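Local coordinates for protein macrolide 2'-phosphotransferase MphH (Brachybacterium faecium, PDB 5UXD) that binds the macrolide azithromycin and, as a member of the macrolide 2'-phosphotransferase family, probably inactivates such antibiotics by transferring a phosphate group to them, at residues Asp57-Ala62 and Ser86-Ile91; Met230-Gln233 and Ala239-Glu242. One frame throughout, in Å; residues are numbered along the deposited sequence.

Interaction 1. Residues Asp57-Ala62 and Ser86-Ile91; sequences DVLERA and STSELI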
# COMPACT_ATOMS: atom_id res chain seq x y z
N ASP A 57 16.94 -7.83 -8.98
CA ASP A 57 16.92 -7.10 -7.72
C ASP A 57 15.51 -6.85 -7.18
O ASP A 57 15.37 -6.31 -6.07
CB ASP A 57 17.67 -5.76 -7.85
CG ASP A 57 17.04 -4.82 -8.87
OD1 ASP A 57 15.83 -4.55 -8.81
OD2 ASP A 57 17.79 -4.31 -9.73
N VAL A 58 14.45 -7.23 -7.90
CA VAL A 58 13.10 -7.10 -7.36
C VAL A 58 12.64 -8.37 -6.66
O VAL A 58 11.55 -8.38 -6.05
CB VAL A 58 12.07 -6.73 -8.45
CG1 VAL A 58 12.54 -5.49 -9.22
CG2 VAL A 58 11.80 -7.91 -9.39
N LEU A 59 13.45 -9.44 -6.69
CA LEU A 59 12.98 -10.73 -6.21
C LEU A 59 12.97 -10.81 -4.69
O LEU A 59 12.17 -11.57 -4.12
CB LEU A 59 13.86 -11.84 -6.80
CG LEU A 59 13.66 -12.00 -8.31
CD1 LEU A 59 14.66 -12.98 -8.88
CD2 LEU A 59 12.22 -12.41 -8.63
N GLU A 60 13.81 -10.04 -4.00
CA GLU A 60 13.80 -10.02 -2.54
C GLU A 60 12.47 -9.48 -2.03
O GLU A 60 11.84 -10.09 -1.16
CB GLU A 60 14.97 -9.19 -2.02
CG GLU A 60 15.25 -9.38 -0.53
CD GLU A 60 16.33 -8.44 -0.02
OE1 GLU A 60 16.39 -8.22 1.21
OE2 GLU A 60 17.10 -7.91 -0.84
N ARG A 61 12.01 -8.35 -2.58
CA ARG A 61 10.74 -7.78 -2.13
C ARG A 61 9.59 -8.72 -2.47
O ARG A 61 8.62 -8.84 -1.70
CB ARG A 61 10.49 -6.42 -2.78
CG ARG A 61 11.56 -5.38 -2.56
CD ARG A 61 10.98 -4.00 -2.31
NE ARG A 61 11.91 -3.20 -1.53
CZ ARG A 61 11.80 -2.96 -0.23
NH1 ARG A 61 10.77 -3.47 0.46
NH2 ARG A 61 12.69 -2.23 0.39
N ALA A 62 9.68 -9.40 -3.62
CA ALA A 62 8.65 -10.35 -4.01
C ALA A 62 8.63 -11.57 -3.10
O ALA A 62 7.56 -12.11 -2.82
CB ALA A 62 8.84 -10.78 -5.47
N SER A 86 5.34 -18.93 -8.24
CA SER A 86 6.26 -17.90 -7.73
C SER A 86 7.70 -18.33 -8.02
O SER A 86 8.28 -19.13 -7.28
CB SER A 86 6.05 -17.66 -6.24
OG SER A 86 6.85 -16.57 -5.82
N THR A 87 8.27 -17.78 -9.10
CA THR A 87 9.61 -18.14 -9.56
C THR A 87 10.36 -16.87 -9.95
O THR A 87 9.80 -15.77 -9.96
CB THR A 87 9.57 -19.10 -10.76
OG1 THR A 87 9.10 -18.40 -11.91
CG2 THR A 87 8.67 -20.30 -10.49
N SER A 88 11.63 -17.04 -10.31
CA SER A 88 12.46 -15.91 -10.74
C SER A 88 11.88 -15.21 -11.96
O SER A 88 12.05 -14.00 -12.12
CB SER A 88 13.88 -16.39 -11.04
OG SER A 88 14.56 -16.78 -9.87
N GLU A 89 11.26 -15.97 -12.88
CA GLU A 89 10.78 -15.44 -14.15
C GLU A 89 9.27 -15.26 -14.20
O GLU A 89 8.77 -14.66 -15.17
CB GLU A 89 11.22 -16.34 -15.33
CG GLU A 89 10.77 -17.80 -15.25
CD GLU A 89 11.09 -18.61 -16.52
OE1 GLU A 89 11.84 -18.11 -17.40
OE2 GLU A 89 10.59 -19.74 -16.64
N LEU A 90 8.51 -15.71 -13.20
CA LEU A 90 7.06 -15.53 -13.31
C LEU A 90 6.39 -15.74 -11.97
O LEU A 90 6.58 -16.78 -11.33
CB LEU A 90 6.47 -16.49 -14.34
CG LEU A 90 4.93 -16.55 -14.41
CD1 LEU A 90 4.38 -15.29 -15.07
CD2 LEU A 90 4.47 -17.81 -15.15
N ILE A 91 5.54 -14.78 -11.64
CA ILE A 91 4.61 -14.85 -10.53
C ILE A 91 3.20 -14.78 -11.11
O ILE A 91 2.90 -13.89 -11.90
CB ILE A 91 4.86 -13.70 -9.52
CG1 ILE A 91 6.24 -13.87 -8.87
CG2 ILE A 91 3.71 -13.58 -8.49
CD1 ILE A 91 6.80 -12.58 -8.21

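Interaction 2. Residues Met230-Gln233 and Ala239-Glu242; sequences MFHQ and AIFE. With ZIT (azithromycin), chain C.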
# COMPACT_ATOMS: atom_id res chain seq x y z
N MET A 230 -5.12 6.35 8.22
CA MET A 230 -4.85 7.77 7.79
C MET A 230 -5.37 8.33 6.43
O MET A 230 -5.91 9.47 6.24
CB MET A 230 -3.35 8.03 7.86
CG MET A 230 -2.57 7.27 6.82
SD MET A 230 -0.83 7.66 6.95
CE MET A 230 -0.90 9.44 6.97
N PHE A 231 -5.39 7.43 5.44
CA PHE A 231 -5.88 7.92 4.15
C PHE A 231 -7.38 8.18 4.19
O PHE A 231 -7.87 9.15 3.60
CB PHE A 231 -5.49 6.94 3.02
CG PHE A 231 -3.99 6.73 2.90
CD1 PHE A 231 -3.17 7.73 2.41
CD2 PHE A 231 -3.39 5.55 3.35
CE1 PHE A 231 -1.79 7.55 2.34
CE2 PHE A 231 -2.01 5.37 3.27
CZ PHE A 231 -1.22 6.37 2.77
N HIS A 232 -8.13 7.33 4.91
CA HIS A 232 -9.54 7.61 5.15
C HIS A 232 -9.72 8.87 5.99
O HIS A 232 -10.60 9.69 5.71
CB HIS A 232 -10.19 6.40 5.84
CG HIS A 232 -11.69 6.41 5.80
ND1 HIS A 232 -12.46 6.64 6.91
CD2 HIS A 232 -12.56 6.22 4.77
CE1 HIS A 232 -13.74 6.59 6.59
NE2 HIS A 232 -13.83 6.35 5.29
N GLN A 233 -8.89 9.06 7.02
CA GLN A 233 -9.05 10.21 7.89
C GLN A 233 -8.88 11.52 7.13
O GLN A 233 -9.61 12.49 7.39
CB GLN A 233 -8.07 10.14 9.07
CG GLN A 233 -8.44 11.09 10.22
CD GLN A 233 -7.89 12.51 10.01
OE1 GLN A 233 -6.81 12.68 9.44
NE2 GLN A 233 -8.61 13.52 10.48
N ALA A 239 -17.36 12.83 10.57
CA ALA A 239 -18.34 11.87 11.09
C ALA A 239 -18.25 10.53 10.37
O ALA A 239 -18.67 9.51 10.94
CB ALA A 239 -19.76 12.42 10.98
N ILE A 240 -17.73 10.52 9.15
CA ILE A 240 -17.56 9.27 8.41
C ILE A 240 -16.31 8.54 8.89
O ILE A 240 -16.31 7.31 9.02
CB ILE A 240 -17.53 9.56 6.90
CG1 ILE A 240 -18.84 10.22 6.45
CG2 ILE A 240 -17.27 8.28 6.11
CD1 ILE A 240 -20.06 9.33 6.62
N PHE A 241 -15.23 9.28 9.18
CA PHE A 241 -14.09 8.64 9.83
C PHE A 241 -14.51 8.01 11.16
O PHE A 241 -14.03 6.93 11.53
CB PHE A 241 -12.95 9.63 10.05
CG PHE A 241 -11.68 8.98 10.61
CD1 PHE A 241 -11.00 8.04 9.87
CD2 PHE A 241 -11.20 9.31 11.88
CE1 PHE A 241 -9.86 7.43 10.36
CE2 PHE A 241 -10.03 8.70 12.40
CZ PHE A 241 -9.37 7.76 11.63
N GLU A 242 -15.43 8.66 11.89
CA GLU A 242 -15.87 8.09 13.16
C GLU A 242 -16.63 6.77 12.95
O GLU A 242 -16.52 5.86 13.78
CB GLU A 242 -16.72 9.10 13.93
CG GLU A 242 -17.34 8.57 15.23
CD GLU A 242 -16.33 7.87 16.14
OE1 GLU A 242 -16.66 6.77 16.65
OE2 GLU A 242 -15.22 8.41 16.34
C1 ZIT C . -0.57 9.39 -2.02
C2 ZIT C . 0.51 8.28 -1.81
C3 ZIT C . 1.83 8.92 -2.17
C4 ZIT C . 2.08 8.52 -3.64
C5 ZIT C . 3.42 9.06 -4.17
C6 ZIT C . 3.13 10.16 -5.16
C7 ZIT C . 2.79 9.58 -6.55
C8 ZIT C . 2.50 10.75 -7.55
C9 ZIT C . 0.98 10.85 -7.86
N10 ZIT C . 0.24 11.62 -6.74
C11 ZIT C . -1.14 11.21 -6.54
C12 ZIT C . -1.47 11.24 -5.04
C13 ZIT C . -2.75 10.51 -4.62
C14 ZIT C . -2.65 10.17 -3.13
C15 ZIT C . -4.01 9.75 -2.62
C16 ZIT C . -3.89 9.19 -1.17
C17 ZIT C . 0.40 7.69 -0.43
C18 ZIT C . 1.99 7.02 -3.76
C19 ZIT C . 4.35 11.09 -5.25
C20 ZIT C . 3.26 10.55 -8.77
C21 ZIT C . 0.39 13.07 -6.95
C22 ZIT C . -2.09 12.09 -7.33
C23 ZIT C . -2.96 9.20 -5.40
O1 ZIT C . -0.44 10.47 -1.48
O6 ZIT C . 2.02 10.93 -4.73
O12 ZIT C . -1.56 12.57 -4.58
O13 ZIT C . -3.88 11.38 -4.83
O14 ZIT C . -1.74 9.08 -2.92
C1A ZIT C . 5.32 7.60 -4.14
C2A ZIT C . 5.90 6.35 -4.76
C3A ZIT C . 7.00 5.83 -3.91
C4A ZIT C . 8.02 6.88 -3.70
C5A ZIT C . 7.45 8.24 -3.29
C6A ZIT C . 8.46 9.31 -3.37
C7A ZIT C . 8.24 4.95 -5.80
C8A ZIT C . 8.57 3.96 -3.66
O1A ZIT C . 4.17 8.03 -4.81
O2A ZIT C . 4.90 5.33 -4.92
N3A ZIT C . 7.60 4.62 -4.55
O5A ZIT C . 6.32 8.67 -4.13
C1B ZIT C . 3.13 9.49 -0.22
C2B ZIT C . 3.65 8.76 0.99
C3B ZIT C . 5.09 8.42 0.90
C4B ZIT C . 5.89 9.62 0.56
C5B ZIT C . 5.40 10.23 -0.72
C6B ZIT C . 6.29 11.41 -1.03
C7B ZIT C . 5.55 7.82 2.29
C8B ZIT C . 5.16 6.11 0.18
O1B ZIT C . 2.93 8.57 -1.29
O3B ZIT C . 5.30 7.47 -0.16
O4B ZIT C . 7.26 9.21 0.30
O5B ZIT C . 3.99 10.63 -0.67

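Interaction 1. Residues Asp57-Ala62 and Ser86-Ile91
Ala62 and Ile91 make the buried half of this contact: CD1 of Ile91 lies 3.9 Å from CB of Ala62. Ile91 carries CG1 anti to its carbonyl carbon (chi1 -65°), and the extended second torsion sends CD1 toward the helix. A methyl-sized residue suits the helix here, because it lets the branched side chain from the strand come close to the helix surface.

One turn earlier, Leu59 sets its two methyls against Ser88 on a looser, more open side. Its CD2 is 3.8 Å from Ser88 O, and its CD1 stands 3.9 Å from Ser88 OG; no hydrogen bond links the segments, so these are van der Waals contacts. Serine fits an exposed bend, which is closed from within: Leu90 O accepts from both Thr87 N (3.0 Å) and Thr87 OG1 (3.1 Å), the two donors arriving from the same face of its carbonyl plane. Glu89 turns away from the helix and forms a salt bridge with Arg16 and a hydrogen bond with His17.

The contact sets the start of helix 59-72 against the hairpin of strands 85-86 and 91-94 in the kinase-like N-terminal lobe. Strand 47-53 runs beside it, pairing with Ile91 through Arg51 and meeting Leu59 through Pro53.

Interaction 2. Residues Met230-Gln233 and Ala239-Glu242
Gln233 lays its aliphatic portion over one face of the Phe241 ring, and its course can be followed atom by atom. CB comes over the face near its rim, 3.5 Å from Phe241 CE1. CG, anti to the backbone N, then sits over the ring centre, 3.5 Å from the centroid and only 9° off the normal, a well-centred CH-pi contact. The turn about the CB-CG bond (chi2 -85°) carries the amide away from Phe241, its plane 83° from that of the ring; OE1 there is hydrogen-bonded to Thr264 OG1. Glutamine thus serves two purposes, with methylenes for the aromatic face and a polar end for a neighbouring helix.

His232 works at the ring's edge instead. Its ND1 lies in the plane of the Phe241 ring, 3.6 Å from CD1, while its CE1 approaches Ile240 O at 3.6 Å, with that oxygen in the imidazole plane. Ile240 CG2 adds an apolar touch, 3.9 Å from His232 CE1. On the other flank of the short helix, Phe231 CE1 reaches C17 of azithromycin at 3.5 Å.

The contact joins helix 230-235 to helix 238-250 across the short turn that connects them. Helix 119-133 packs on His232 and Ile240 through Ala122, whereas helix 259-268 meets Gln233 through Cys263 and Phe241 through Leu259.

Overall arrangement
Interactions 1 and 2 lie on opposite sides of the chain's centre, their centres about 35 Å apart and their nearest atoms about 16 Å apart, and they share no helix or strand. Interaction 1 joins a helix to a beta hairpin, interaction 2 two consecutive helices. Both are partly buried. Interaction 1 grades from a buried aliphatic pair to an exposed bend, while interaction 2 has no exposed residue among those that touch and relies on aromatic faces and edges. Neither has a hydrogen bond across its segments. Ile91 lies near Arg51 and Tyr93, which bind GDP in another structure of this enzyme; Phe231, on the flank of helix 230-235 turned from interaction 2, lines the azithromycin pocket.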